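Long-range contacts in cobalamin biosynthesis protein (Agrobacterium tumefaciens, PDB 3BY5), which probably takes part in cobalamin (vitamin B12) biosynthesis as a member of the CbiG C-terminal family, although its precise step is not established: residues 10-21 with 41-52; 29-39 with 116-127. All coordinates share one frame; numbering follows the deposited sequence.

Contact 1: 10-21 with 41-52; sequences VTVAGIGCRKGA and VDYLATAPLKAD
Thr11 and Asp42 open the polar part of this contact with a two-way exchange. Asp42 OD1 takes the hydrogen bond from Thr11 N (3.0 Å) on its syn side, 18° out of the carboxylate plane, while Asp42 N returns one to Thr11 O (3.1 Å). Further along, the backbones settle into parallel sheet pairing. Tyr43 O receives Ala13 N, Ala45 O receives Ile15 N at 2.7 Å, and Ala13 O takes Ala45 N. Past the last of these bonds a water takes over, donating to Ile15 O and accepting from Ala47 N. Thr46 OG1 lies 3.1 Å from Ile15 O, brought there by a first torsion that sets it opposite the backbone N (chi1 -168°), but Ala47 O competes for its single proton.

Apolar contacts divide between the two faces. On one, Val12 and Tyr43 run side by side in the same direction, Val12 CG2 touching CD1 of the ring, and Val12 CG1 meets Ala45 CB at 3.9 Å; helix 98-107 packs here through Ala106 and Ala107. On the other, Ala13 CB rests against both methyls of Val41 (3.7 Å to CG1) and Leu44 CD2, a branch that also touches Ile15 CG1 (4.0 Å). Ile26 and Val30 of helix 23-37 continue this layer over Ile15.

At the exposed end, the aliphatic chains of Lys19 and Lys50 cross at about a right angle, Lys19 CE lying 3.8 Å from Lys50 CD. Two adjacent parallel strands, with helix 23-37 between them in the chain, are the defining feature of the beta-alpha-beta unit, here within the mixed beta sheet of an alpha/beta domain.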
loop_
_atom_site.group_PDB
_atom_site.type_symbol
_atom_site.label_atom_id
_atom_site.label_comp_id
_atom_site.label_asym_id
_atom_site.label_seq_id
_atom_site.Cartn_x
_atom_site.Cartn_y
_atom_site.Cartn_z
ATOM N N VAL A 10 -4.420 -13.937 -6.473
ATOM C CA VAL A 10 -3.598 -12.714 -6.221
ATOM C C VAL A 10 -2.263 -13.069 -5.538
ATOM O O VAL A 10 -2.231 -13.790 -4.538
ATOM C CB VAL A 10 -4.414 -11.634 -5.437
ATOM C CG1 VAL A 10 -3.517 -10.537 -4.843
ATOM C CG2 VAL A 10 -5.481 -11.017 -6.342
ATOM N N THR A 11 -1.169 -12.569 -6.114
ATOM C CA THR A 11 0.187 -12.828 -5.624
ATOM C C THR A 11 0.983 -11.549 -5.297
ATOM O O THR A 11 1.127 -10.644 -6.128
ATOM C CB THR A 11 0.972 -13.807 -6.560
ATOM O OG1 THR A 11 2.334 -13.386 -6.698
ATOM C CG2 THR A 11 0.324 -13.900 -7.934
ATOM N N VAL A 12 1.489 -11.508 -4.066
ATOM C CA VAL A 12 2.163 -10.346 -3.498
ATOM C C VAL A 12 3.646 -10.643 -3.327
ATOM O O VAL A 12 4.003 -11.702 -2.817
ATOM C CB VAL A 12 1.545 -9.978 -2.112
ATOM C CG1 VAL A 12 2.259 -8.801 -1.469
ATOM C CG2 VAL A 12 0.070 -9.665 -2.253
ATOM N N ALA A 13 4.508 -9.722 -3.759
ATOM C CA ALA A 13 5.940 -9.824 -3.478
ATOM C C ALA A 13 6.366 -8.836 -2.404
ATOM O O ALA A 13 6.286 -7.626 -2.604
ATOM C CB ALA A 13 6.754 -9.616 -4.728
ATOM N N GLY A 14 6.807 -9.358 -1.263
ATOM C CA GLY A 14 7.360 -8.535 -0.188
ATOM C C GLY A 14 8.804 -8.194 -0.483
ATOM O O GLY A 14 9.602 -9.082 -0.782
ATOM N N ILE A 15 9.142 -6.910 -0.409
ATOM C CA ILE A 15 10.481 -6.435 -0.780
ATOM C C ILE A 15 11.252 -5.876 0.413
ATOM O O ILE A 15 10.754 -5.026 1.148
ATOM C CB ILE A 15 10.433 -5.355 -1.898
ATOM C CG1 ILE A 15 9.541 -5.786 -3.071
ATOM C CG2 ILE A 15 11.841 -5.007 -2.384
ATOM C CD1 ILE A 15 9.987 -7.055 -3.782
ATOM N N GLY A 16 12.468 -6.377 0.597
ATOM C CA GLY A 16 13.405 -5.820 1.557
ATOM C C GLY A 16 14.703 -5.508 0.847
ATOM O O GLY A 16 15.103 -6.231 -0.062
ATOM N N CYS A 17 15.348 -4.416 1.241
ATOM C CA CYS A 17 16.657 -4.052 0.702
ATOM C C CYS A 17 17.447 -3.219 1.696
ATOM O O CYS A 17 16.879 -2.657 2.636
ATOM C CB CYS A 17 16.530 -3.311 -0.636
ATOM S SG CYS A 17 15.287 -2.009 -0.676
ATOM N N ARG A 18 18.762 -3.157 1.489
ATOM C CA ARG A 18 19.635 -2.329 2.314
ATOM C C ARG A 18 19.474 -0.863 1.897
ATOM O O ARG A 18 19.097 -0.579 0.753
ATOM C CB ARG A 18 21.097 -2.787 2.189
ATOM C CG ARG A 18 21.797 -3.066 3.528
ATOM C CD ARG A 18 22.139 -1.785 4.290
ATOM N NE ARG A 18 21.941 -1.923 5.734
ATOM C CZ ARG A 18 20.792 -1.699 6.373
ATOM N NH1 ARG A 18 20.724 -1.853 7.688
ATOM N NH2 ARG A 18 19.704 -1.324 5.708
ATOM N N LYS A 19 19.728 0.048 2.840
ATOM C CA LYS A 19 19.664 1.496 2.610
ATOM C C LYS A 19 20.525 1.889 1.414
ATOM O O LYS A 19 21.745 1.701 1.422
ATOM C CB LYS A 19 20.130 2.271 3.852
ATOM C CG LYS A 19 19.289 2.085 5.116
ATOM C CD LYS A 19 20.033 2.633 6.332
ATOM C CE LYS A 19 19.334 2.299 7.641
ATOM N NZ LYS A 19 20.181 2.665 8.813
ATOM N N GLY A 20 19.872 2.410 0.382
ATOM C CA GLY A 20 20.546 2.802 -0.846
ATOM C C GLY A 20 20.528 1.658 -1.834
ATOM O O GLY A 20 21.535 0.971 -2.024
ATOM N N ALA A 21 19.366 1.441 -2.442
ATOM C CA ALA A 21 19.198 0.430 -3.475
ATOM C C ALA A 21 18.589 1.088 -4.703
ATOM O O ALA A 21 17.599 1.813 -4.590
ATOM C CB ALA A 21 18.315 -0.702 -2.977
ATOM N N VAL A 41 3.799 -11.365 -10.312
ATOM C CA VAL A 41 3.501 -10.458 -9.209
ATOM C C VAL A 41 2.503 -9.394 -9.654
ATOM O O VAL A 41 2.702 -8.735 -10.675
ATOM C CB VAL A 41 4.796 -9.776 -8.696
ATOM C CG1 VAL A 41 4.495 -8.825 -7.562
ATOM C CG2 VAL A 41 5.810 -10.818 -8.257
ATOM N N ASP A 42 1.423 -9.238 -8.895
ATOM C CA ASP A 42 0.449 -8.193 -9.189
ATOM C C ASP A 42 0.316 -7.153 -8.078
ATOM O O ASP A 42 -0.500 -6.239 -8.172
ATOM C CB ASP A 42 -0.911 -8.784 -9.596
ATOM C CG ASP A 42 -1.280 -10.018 -8.802
ATOM O OD1 ASP A 42 -1.318 -9.924 -7.559
ATOM O OD2 ASP A 42 -1.542 -11.075 -9.420
ATOM N N TYR A 43 1.157 -7.272 -7.051
ATOM C CA TYR A 43 1.133 -6.351 -5.920
ATOM C C TYR A 43 2.462 -6.386 -5.153
ATOM O O TYR A 43 3.004 -7.452 -4.897
ATOM C CB TYR A 43 -0.039 -6.721 -5.003
ATOM C CG TYR A 43 -0.497 -5.633 -4.073
ATOM C CD1 TYR A 43 -0.207 -5.698 -2.718
ATOM C CD2 TYR A 43 -1.234 -4.545 -4.542
ATOM C CE1 TYR A 43 -0.622 -4.708 -1.846
ATOM C CE2 TYR A 43 -1.657 -3.543 -3.674
ATOM C CZ TYR A 43 -1.343 -3.636 -2.326
ATOM O OH TYR A 43 -1.745 -2.667 -1.440
ATOM N N LEU A 44 2.989 -5.219 -4.804
ATOM C CA LEU A 44 4.232 -5.133 -4.030
ATOM C C LEU A 44 3.978 -4.705 -2.592
ATOM O O LEU A 44 3.009 -4.002 -2.313
ATOM C CB LEU A 44 5.214 -4.149 -4.670
ATOM C CG LEU A 44 5.921 -4.512 -5.969
ATOM C CD1 LEU A 44 6.866 -3.395 -6.331
ATOM C CD2 LEU A 44 6.672 -5.822 -5.834
ATOM N N ALA A 45 4.859 -5.122 -1.686
ATOM C CA ALA A 45 4.729 -4.795 -0.264
ATOM C C ALA A 45 6.081 -4.637 0.422
ATOM O O ALA A 45 7.074 -5.238 0.005
ATOM C CB ALA A 45 3.891 -5.836 0.456
ATOM N N THR A 46 6.104 -3.828 1.479
ATOM C CA THR A 46 7.329 -3.564 2.225
ATOM C C THR A 46 7.061 -3.218 3.681
ATOM O O THR A 46 5.938 -2.915 4.070
ATOM C CB THR A 46 8.197 -2.452 1.556
ATOM O OG1 THR A 46 9.498 -2.433 2.152
ATOM C CG2 THR A 46 7.563 -1.073 1.680
ATOM N N ALA A 47 8.118 -3.286 4.477
ATOM C CA ALA A 47 8.101 -2.869 5.867
ATOM C C ALA A 47 8.329 -1.362 5.889
ATOM O O ALA A 47 8.695 -0.805 4.855
ATOM C CB ALA A 47 9.202 -3.579 6.594
ATOM N N PRO A 48 8.117 -0.727 7.037
ATOM C CA PRO A 48 8.393 0.706 7.187
ATOM C C PRO A 48 9.805 1.061 6.734
ATOM O O PRO A 48 10.777 0.597 7.329
ATOM C CB PRO A 48 8.252 0.928 8.694
ATOM C CG PRO A 48 7.295 -0.121 9.134
ATOM C CD PRO A 48 7.571 -1.318 8.271
ATOM N N LEU A 49 9.910 1.877 5.690
ATOM C CA LEU A 49 11.177 2.079 5.000
ATOM C C LEU A 49 12.052 3.088 5.737
ATOM O O LEU A 49 11.550 3.947 6.462
ATOM C CB LEU A 49 10.936 2.544 3.562
ATOM C CG LEU A 49 9.576 3.185 3.276
ATOM C CD1 LEU A 49 9.530 4.608 3.814
ATOM C CD2 LEU A 49 9.273 3.160 1.787
ATOM N N LYS A 50 13.363 2.978 5.546
ATOM C CA LYS A 50 14.319 3.284 6.604
ATOM C C LYS A 50 14.984 4.636 6.372
ATOM O O LYS A 50 14.444 5.677 6.748
ATOM C CB LYS A 50 15.380 2.186 6.701
ATOM C CG LYS A 50 15.063 1.105 7.722
ATOM C CD LYS A 50 16.246 0.171 7.922
ATOM C CE LYS A 50 16.124 -1.067 7.049
ATOM N NZ LYS A 50 16.506 -0.791 5.636
ATOM N N ALA A 51 16.159 4.613 5.752
ATOM C CA ALA A 51 16.850 5.841 5.376
ATOM C C ALA A 51 16.679 6.137 3.890
ATOM O O ALA A 51 16.405 7.273 3.502
ATOM C CB ALA A 51 18.325 5.750 5.735
ATOM N N ASP A 52 16.842 5.109 3.064
ATOM C CA ASP A 52 16.494 5.199 1.651
ATOM C C ASP A 52 15.125 4.586 1.380
ATOM O O ASP A 52 14.797 3.521 1.904
ATOM C CB ASP A 52 17.558 4.513 0.792
ATOM C CG ASP A 52 17.460 4.893 -0.672
ATOM O OD1 ASP A 52 17.896 6.006 -1.030
ATOM O OD2 ASP A 52 16.945 4.076 -1.466
HETATM O O HOH W 1 10.374 -5.325 3.893
#

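Contact 2: 29-39 with 116-127; sequences AVRAAERAFGV and PRLVVGDVTVAI. With SO4 (sulfate ion), chain B.
Val125 N donates to Leu118 O at 2.7 Å, joining the two residues whose side chains both press on Ala33 of the helix. The bond belongs to a beta-hairpin, strands 118-120 and 123-127 linked by the two-residue turn Gly121-Asp122, on which helix 29-37 lies at 42° to the direction of strand 123-127. Between helix and hairpin no hydrogen bond forms; the joint rests on apolar side chains.

Small residues let the helix come close. Ala29 CB sits among Val120, Val123 and Val125, with Val123 CG1 3.8 Å away. One turn on, Ala33 CB meets Leu118 CD2 at 3.6 Å and also touches Val125 CG1 and Ile127 CD1, so one methyl group engages three branched side chains.

Phe37 closes the row at the end of the helix. With CG opposite its carbonyl carbon (chi1 -62°), the ring reaches over to the hairpin: CE1 approaches Pro116 CD (3.7 Å), Phe37 CZ lies against Leu118 CD1, and Phe37 CD2 against Ile127 CD1, while Leu118 CB is in plane at the ring edge. Gly38, with positive phi, then takes the chain out of the helix.

Thr124 points away from the helix, to the other side of the hairpin, where Ser97 and Ser99 also bind a sulfate, probably from the crystallisation liquor; Thr124 OG1 donates to its O3 at 3.1 Å.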
loop_
_atom_site.group_PDB
_atom_site.type_symbol
_atom_site.label_atom_id
_atom_site.label_comp_id
_atom_site.label_asym_id
_atom_site.label_seq_id
_atom_site.Cartn_x
_atom_site.Cartn_y
_atom_site.Cartn_z
ATOM N N ALA A 29 15.289 -7.942 -9.410
ATOM C CA ALA A 29 14.986 -8.911 -8.361
ATOM C C ALA A 29 13.561 -9.470 -8.425
ATOM O O ALA A 29 13.342 -10.648 -8.136
ATOM C CB ALA A 29 15.241 -8.294 -7.000
ATOM N N VAL A 30 12.602 -8.621 -8.788
ATOM C CA VAL A 30 11.204 -9.032 -8.886
ATOM C C VAL A 30 11.001 -9.908 -10.123
ATOM O O VAL A 30 10.398 -10.970 -10.035
ATOM C CB VAL A 30 10.234 -7.812 -8.865
ATOM C CG1 VAL A 30 8.786 -8.245 -9.081
ATOM C CG2 VAL A 30 10.344 -7.062 -7.549
ATOM N N ARG A 31 11.544 -9.484 -11.261
ATOM C CA ARG A 31 11.427 -10.256 -12.500
ATOM C C ARG A 31 12.178 -11.590 -12.468
ATOM O O ARG A 31 11.751 -12.554 -13.108
ATOM C CB ARG A 31 11.859 -9.432 -13.715
ATOM C CG ARG A 31 10.884 -8.334 -14.114
ATOM C CD ARG A 31 11.072 -7.959 -15.575
ATOM N NE ARG A 31 10.767 -6.550 -15.834
ATOM C CZ ARG A 31 9.564 -6.076 -16.157
ATOM N NH1 ARG A 31 8.519 -6.890 -16.267
ATOM N NH2 ARG A 31 9.409 -4.775 -16.372
ATOM N N ALA A 32 13.281 -11.640 -11.723
ATOM C CA ALA A 32 14.018 -12.888 -11.511
ATOM C C ALA A 32 13.225 -13.853 -10.636
ATOM O O ALA A 32 13.237 -15.053 -10.883
ATOM C CB ALA A 32 15.389 -12.621 -10.911
ATOM N N ALA A 33 12.538 -13.316 -9.627
ATOM C CA ALA A 33 11.641 -14.086 -8.765
ATOM C C ALA A 33 10.484 -14.687 -9.553
ATOM O O ALA A 33 10.129 -15.851 -9.362
ATOM C CB ALA A 33 11.110 -13.210 -7.649
ATOM N N GLU A 34 9.914 -13.881 -10.444
ATOM C CA GLU A 34 8.831 -14.309 -11.315
ATOM C C GLU A 34 9.242 -15.487 -12.190
ATOM O O GLU A 34 8.522 -16.481 -12.275
ATOM C CB GLU A 34 8.357 -13.136 -12.171
ATOM C CG GLU A 34 7.550 -12.130 -11.385
ATOM C CD GLU A 34 7.061 -10.977 -12.220
ATOM O OE1 GLU A 34 5.847 -10.689 -12.171
ATOM O OE2 GLU A 34 7.882 -10.351 -12.922
ATOM N N ARG A 35 10.416 -15.375 -12.807
ATOM C CA ARG A 35 10.963 -16.433 -13.653
ATOM C C ARG A 35 11.360 -17.684 -12.877
ATOM O O ARG A 35 11.052 -18.795 -13.303
ATOM C CB ARG A 35 12.152 -15.917 -14.466
ATOM C CG ARG A 35 11.765 -14.947 -15.562
ATOM C CD ARG A 35 12.920 -14.664 -16.510
ATOM N NE ARG A 35 14.013 -13.951 -15.859
ATOM C CZ ARG A 35 14.093 -12.629 -15.736
ATOM N NH1 ARG A 35 13.138 -11.843 -16.225
ATOM N NH2 ARG A 35 15.137 -12.092 -15.119
ATOM N N ALA A 36 12.025 -17.498 -11.736
ATOM C CA ALA A 36 12.499 -18.611 -10.906
ATOM C C ALA A 36 11.389 -19.437 -10.282
ATOM O O ALA A 36 11.583 -20.621 -10.020
ATOM C CB ALA A 36 13.434 -18.113 -9.818
ATOM N N PHE A 37 10.234 -18.824 -10.042
ATOM C CA PHE A 37 9.165 -19.499 -9.315
ATOM C C PHE A 37 7.904 -19.751 -10.137
ATOM O O PHE A 37 7.003 -20.469 -9.696
ATOM C CB PHE A 37 8.844 -18.746 -8.027
ATOM C CG PHE A 37 10.000 -18.678 -7.065
ATOM C CD1 PHE A 37 10.682 -19.839 -6.691
ATOM C CD2 PHE A 37 10.408 -17.459 -6.529
ATOM C CE1 PHE A 37 11.754 -19.786 -5.803
ATOM C CE2 PHE A 37 11.475 -17.394 -5.635
ATOM C CZ PHE A 37 12.152 -18.561 -5.271
ATOM N N GLY A 38 7.847 -19.180 -11.334
ATOM C CA GLY A 38 6.716 -19.396 -12.219
ATOM C C GLY A 38 5.496 -18.644 -11.745
ATOM O O GLY A 38 4.379 -19.153 -11.811
ATOM N N VAL A 39 5.718 -17.431 -11.250
ATOM C CA VAL A 39 4.640 -16.574 -10.762
ATOM C C VAL A 39 4.604 -15.264 -11.540
ATOM O O VAL A 39 5.515 -14.964 -12.318
ATOM C CB VAL A 39 4.758 -16.281 -9.235
ATOM C CG1 VAL A 39 4.607 -17.562 -8.421
ATOM C CG2 VAL A 39 6.071 -15.571 -8.902
ATOM N N PRO A 116 10.481 -20.245 -1.540
ATOM C CA PRO A 116 11.475 -19.966 -0.509
ATOM C C PRO A 116 12.026 -18.550 -0.611
ATOM O O PRO A 116 11.937 -17.926 -1.672
ATOM C CB PRO A 116 12.580 -20.982 -0.810
ATOM C CG PRO A 116 12.460 -21.240 -2.257
ATOM C CD PRO A 116 10.989 -21.214 -2.530
ATOM N N ARG A 117 12.579 -18.064 0.498
ATOM C CA ARG A 117 13.169 -16.732 0.587
ATOM C C ARG A 117 14.231 -16.546 -0.487
ATOM O O ARG A 117 15.147 -17.357 -0.626
ATOM C CB ARG A 117 13.759 -16.510 1.982
ATOM C CG ARG A 117 14.088 -15.059 2.340
ATOM C CD ARG A 117 15.586 -14.751 2.229
ATOM N NE ARG A 117 16.431 -15.826 2.750
ATOM C CZ ARG A 117 17.689 -15.674 3.156
ATOM N NH1 ARG A 117 18.270 -14.482 3.129
ATOM N NH2 ARG A 117 18.369 -16.718 3.609
ATOM N N LEU A 118 14.075 -15.479 -1.259
ATOM C CA LEU A 118 14.944 -15.220 -2.388
ATOM C C LEU A 118 15.687 -13.912 -2.200
ATOM O O LEU A 118 15.082 -12.902 -1.869
ATOM C CB LEU A 118 14.130 -15.179 -3.681
ATOM C CG LEU A 118 14.920 -15.179 -4.989
ATOM C CD1 LEU A 118 15.342 -16.581 -5.382
ATOM C CD2 LEU A 118 14.103 -14.569 -6.073
ATOM N N VAL A 119 17.002 -13.945 -2.385
ATOM C CA VAL A 119 17.807 -12.730 -2.439
ATOM C C VAL A 119 18.451 -12.643 -3.824
ATOM O O VAL A 119 19.064 -13.601 -4.282
ATOM C CB VAL A 119 18.888 -12.695 -1.336
ATOM C CG1 VAL A 119 19.518 -11.320 -1.254
ATOM C CG2 VAL A 119 18.298 -13.050 0.008
ATOM N N VAL A 120 18.261 -11.513 -4.502
ATOM C CA VAL A 120 18.871 -11.256 -5.812
ATOM C C VAL A 120 19.686 -9.972 -5.720
ATOM O O VAL A 120 19.122 -8.878 -5.689
ATOM C CB VAL A 120 17.817 -11.089 -6.939
ATOM C CG1 VAL A 120 18.498 -11.024 -8.294
ATOM C CG2 VAL A 120 16.794 -12.207 -6.925
ATOM N N GLY A 121 21.008 -10.100 -5.694
ATOM C CA GLY A 121 21.871 -8.984 -5.307
ATOM C C GLY A 121 21.721 -8.845 -3.805
ATOM O O GLY A 121 21.895 -9.819 -3.073
ATOM N N ASP A 122 21.384 -7.648 -3.336
ATOM C CA ASP A 122 20.973 -7.482 -1.936
ATOM C C ASP A 122 19.551 -6.914 -1.817
ATOM O O ASP A 122 19.271 -6.018 -1.015
ATOM C CB ASP A 122 22.010 -6.704 -1.108
ATOM C CG ASP A 122 22.706 -5.621 -1.902
ATOM O OD1 ASP A 122 23.953 -5.645 -1.974
ATOM O OD2 ASP A 122 22.005 -4.750 -2.458
ATOM N N VAL A 123 18.666 -7.466 -2.644
ATOM C CA VAL A 123 17.235 -7.224 -2.564
ATOM C C VAL A 123 16.565 -8.556 -2.235
ATOM O O VAL A 123 16.716 -9.532 -2.970
ATOM C CB VAL A 123 16.661 -6.648 -3.891
ATOM C CG1 VAL A 123 15.176 -6.353 -3.759
ATOM C CG2 VAL A 123 17.395 -5.385 -4.305
ATOM N N THR A 124 15.846 -8.590 -1.117
ATOM C CA THR A 124 15.098 -9.772 -0.693
ATOM C C THR A 124 13.684 -9.738 -1.253
ATOM O O THR A 124 13.019 -8.707 -1.218
ATOM C CB THR A 124 15.043 -9.883 0.837
ATOM O OG1 THR A 124 16.358 -9.693 1.369
ATOM C CG2 THR A 124 14.527 -11.249 1.273
ATOM N N VAL A 125 13.241 -10.872 -1.785
ATOM C CA VAL A 125 11.914 -11.007 -2.356
ATOM C C VAL A 125 11.216 -12.208 -1.733
ATOM O O VAL A 125 11.721 -13.330 -1.810
ATOM C CB VAL A 125 11.969 -11.198 -3.888
ATOM C CG1 VAL A 125 10.568 -11.125 -4.487
ATOM C CG2 VAL A 125 12.887 -10.159 -4.543
ATOM N N ALA A 126 10.065 -11.955 -1.109
ATOM C CA ALA A 126 9.196 -13.006 -0.571
ATOM C C ALA A 126 7.888 -13.032 -1.344
ATOM O O ALA A 126 7.239 -12.006 -1.476
ATOM C CB ALA A 126 8.918 -12.765 0.892
ATOM N N ILE A 127 7.494 -14.195 -1.847
ATOM C CA ILE A 127 6.240 -14.290 -2.598
ATOM C C ILE A 127 5.143 -14.983 -1.790
ATOM O O ILE A 127 5.330 -16.095 -1.299
ATOM C CB ILE A 127 6.427 -14.946 -4.006
ATOM C CG1 ILE A 127 7.276 -14.051 -4.912
ATOM C CG2 ILE A 127 5.088 -15.178 -4.708
ATOM C CD1 ILE A 127 8.715 -14.470 -5.014
HETATM S S SO4 B . 14.256 -9.998 5.111
HETATM O O1 SO4 B . 13.661 -8.666 5.102
HETATM O O2 SO4 B . 13.361 -10.953 4.470
HETATM O O3 SO4 B . 15.521 -9.976 4.388
HETATM O O4 SO4 B . 14.495 -10.412 6.490
#

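In the fold
The two contacts illustrate how an alpha/beta domain is built by interleaving: along the chain the segments come in the order 10-21, 29-39, 41-52, 116-127, so contacts 1 and 2 cross. Their centres lie about 12 Å apart, and both reach one mixed sheet, whose strands follow the order 67-69, 43-46, 11-17, 123-129, 112-120. Strand 11-17 is the meeting point, parallel to 43-46 in contact 1 and antiparallel to 123-129 of contact 2, to which Gly14 N and Gly16 O probably bond through Ala126 O and Thr124 N. Helix 23-37 connects the paired strands of contact 1 and also packs on the hairpin of contact 2, tying the parallel and antiparallel halves together.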